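Local coordinates for structural protein ORF273 (Acidianus two-tailed virus, PDB 4ART), which is a virion structural protein of an archaeal virus, stable to heat and acid, whose precise role is not established, at residues D33-E38 / Y139-V144. Sequence-based numbering, arbitrary orientation.
Sequences DIVENE and YYIHAV
With chi1 of Val-35 at 169°, CG1 lies anti to the backbone N and CG2 anti to the carbonyl carbon; this rotation directs CG1 to Ala-143 and CG2 to Ile-141. CG1 of Val-35 meets CB of Ala-143 at 3.8 Å. CG2 of Val-35 approaches CG2 of Ile-141 at 4.1 Å, the two side chains passing each other in opposite directions. A chi1 of -54° sets CG1 of Ile-141 beside the backbone N and leaves CG2, anti to that N, as the branch that reaches Val-35. Ala-143, two residues further on, points its CB toward the helix as Ile-141 does, while the intervening His-142 points away and hydrogen-bonds Asp-94 through NE2. The backbones stay 7.7 Å apart at their nearest CA atoms, Val-35 and Ala-143, and no hydrogen bond joins the two segments; the contact is wholly apolar and buried. Ile-61 and Val-91 from strands 58-62 and 87-96 also touch Val-35, and Val-157 and Ile-159 of strand 154-161 touch Ile-141. On the same helix, Asp-33 OD1 is hydrogen-bonded to OH of Tyr-251. This is helix-on-sheet packing, with helix 23-44 laid on one face of the mixed sheet at its central strand 139-146.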
loop_
_atom_site.group_PDB
_atom_site.type_symbol
_atom_site.label_atom_id
_atom_site.label_comp_id
_atom_site.label_asym_id
_atom_site.label_seq_id
_atom_site.Cartn_x
_atom_site.Cartn_y
_atom_site.Cartn_z
ATOM N N ASP A 33 2.915 24.984 -5.736
ATOM C CA ASP A 33 4.168 25.477 -6.319
ATOM C C ASP A 33 5.381 25.132 -5.427
ATOM O O ASP A 33 6.448 24.801 -5.957
ATOM C CB ASP A 33 4.089 26.966 -6.635
ATOM C CG ASP A 33 3.079 27.297 -7.729
ATOM O OD1 ASP A 33 2.712 26.375 -8.513
ATOM O OD2 ASP A 33 2.638 28.468 -7.797
ATOM N N ILE A 34 5.203 25.161 -4.080
ATOM C CA ILE A 34 6.255 24.771 -3.125
ATOM C C ILE A 34 6.626 23.289 -3.374
ATOM O O ILE A 34 7.804 22.970 -3.501
ATOM C CB ILE A 34 5.866 25.074 -1.637
ATOM C CG1 ILE A 34 5.865 26.613 -1.357
ATOM C CG2 ILE A 34 6.791 24.332 -0.638
ATOM C CD1 ILE A 34 4.977 27.039 -0.146
ATOM N N VAL A 35 5.613 22.405 -3.503
ATOM C CA VAL A 35 5.826 20.962 -3.752
ATOM C C VAL A 35 6.484 20.776 -5.119
ATOM O O VAL A 35 7.531 20.164 -5.195
ATOM C CB VAL A 35 4.530 20.105 -3.571
ATOM C CG1 VAL A 35 4.720 18.676 -4.103
ATOM C CG2 VAL A 35 4.092 20.074 -2.113
ATOM N N GLU A 36 5.913 21.376 -6.177
ATOM C CA GLU A 36 6.465 21.317 -7.532
ATOM C C GLU A 36 7.931 21.736 -7.603
ATOM O O GLU A 36 8.711 21.047 -8.251
ATOM C CB GLU A 36 5.628 22.163 -8.484
ATOM C CG GLU A 36 6.167 22.239 -9.903
ATOM C CD GLU A 36 6.697 23.596 -10.319
ATOM O OE1 GLU A 36 6.028 24.620 -10.045
ATOM O OE2 GLU A 36 7.766 23.629 -10.970
ATOM N N ASN A 37 8.294 22.865 -6.956
ATOM C CA ASN A 37 9.647 23.404 -6.958
ATOM C C ASN A 37 10.629 22.451 -6.341
ATOM O O ASN A 37 11.753 22.340 -6.817
ATOM C CB ASN A 37 9.723 24.753 -6.263
ATOM C CG ASN A 37 9.378 25.917 -7.161
ATOM O OD1 ASN A 37 9.824 26.004 -8.314
ATOM N ND2 ASN A 37 8.613 26.868 -6.639
ATOM N N GLU A 38 10.189 21.753 -5.288
ATOM C CA GLU A 38 10.992 20.778 -4.593
ATOM C C GLU A 38 11.168 19.496 -5.435
ATOM O O GLU A 38 12.298 19.071 -5.601
ATOM C CB GLU A 38 10.409 20.509 -3.193
ATOM C CG GLU A 38 11.286 19.657 -2.277
ATOM C CD GLU A 38 12.737 20.058 -2.053
ATOM O OE1 GLU A 38 13.067 21.264 -2.142
ATOM O OE2 GLU A 38 13.543 19.150 -1.755
ATOM N N TYR A 139 -2.939 20.922 6.305
ATOM C CA TYR A 139 -3.071 20.184 5.058
ATOM C C TYR A 139 -2.315 18.903 4.933
ATOM O O TYR A 139 -1.207 18.752 5.451
ATOM C CB TYR A 139 -2.686 21.083 3.871
ATOM C CG TYR A 139 -3.580 22.295 3.682
ATOM C CD1 TYR A 139 -4.795 22.190 3.021
ATOM C CD2 TYR A 139 -3.170 23.561 4.099
ATOM C CE1 TYR A 139 -5.601 23.310 2.803
ATOM C CE2 TYR A 139 -3.971 24.690 3.898
ATOM C CZ TYR A 139 -5.190 24.558 3.253
ATOM O OH TYR A 139 -6.012 25.649 3.046
ATOM N N TYR A 140 -2.934 17.973 4.208
ATOM C CA TYR A 140 -2.314 16.733 3.809
ATOM C C TYR A 140 -2.157 16.827 2.290
ATOM O O TYR A 140 -3.127 17.094 1.581
ATOM C CB TYR A 140 -3.121 15.478 4.222
ATOM C CG TYR A 140 -2.595 14.235 3.519
ATOM C CD1 TYR A 140 -1.479 13.566 3.989
ATOM C CD2 TYR A 140 -3.151 13.801 2.316
ATOM C CE1 TYR A 140 -0.948 12.470 3.299
ATOM C CE2 TYR A 140 -2.616 12.730 1.607
ATOM C CZ TYR A 140 -1.526 12.055 2.108
ATOM O OH TYR A 140 -1.078 10.966 1.396
ATOM N N ILE A 141 -0.927 16.633 1.800
ATOM C CA ILE A 141 -0.654 16.753 0.358
ATOM C C ILE A 141 -0.148 15.432 -0.209
ATOM O O ILE A 141 0.798 14.847 0.307
ATOM C CB ILE A 141 0.319 17.936 0.042
ATOM C CG1 ILE A 141 -0.194 19.255 0.647
ATOM C CG2 ILE A 141 0.582 18.057 -1.452
ATOM C CD1 ILE A 141 0.748 20.490 0.450
ATOM N N HIS A 142 -0.787 14.979 -1.275
ATOM C CA HIS A 142 -0.381 13.782 -1.982
ATOM C C HIS A 142 0.099 14.196 -3.346
ATOM O O HIS A 142 -0.687 14.742 -4.124
ATOM C CB HIS A 142 -1.532 12.767 -2.080
ATOM C CG HIS A 142 -1.102 11.427 -2.645
ATOM N ND1 HIS A 142 -2.013 10.576 -3.210
ATOM C CD2 HIS A 142 0.118 10.811 -2.662
ATOM C CE1 HIS A 142 -1.336 9.495 -3.590
ATOM N NE2 HIS A 142 -0.053 9.585 -3.290
ATOM N N ALA A 143 1.414 14.033 -3.594
ATOM C CA ALA A 143 2.058 14.352 -4.869
ATOM C C ALA A 143 2.334 13.057 -5.594
ATOM O O ALA A 143 2.833 12.123 -4.987
ATOM C CB ALA A 143 3.348 15.125 -4.648
ATOM N N VAL A 144 1.942 12.967 -6.864
ATOM C CA VAL A 144 2.161 11.749 -7.657
ATOM C C VAL A 144 2.963 12.088 -8.889
ATOM O O VAL A 144 2.576 12.971 -9.656
ATOM C CB VAL A 144 0.851 10.968 -8.004
ATOM C CG1 VAL A 144 1.161 9.571 -8.550
ATOM C CG2 VAL A 144 -0.081 10.877 -6.794
#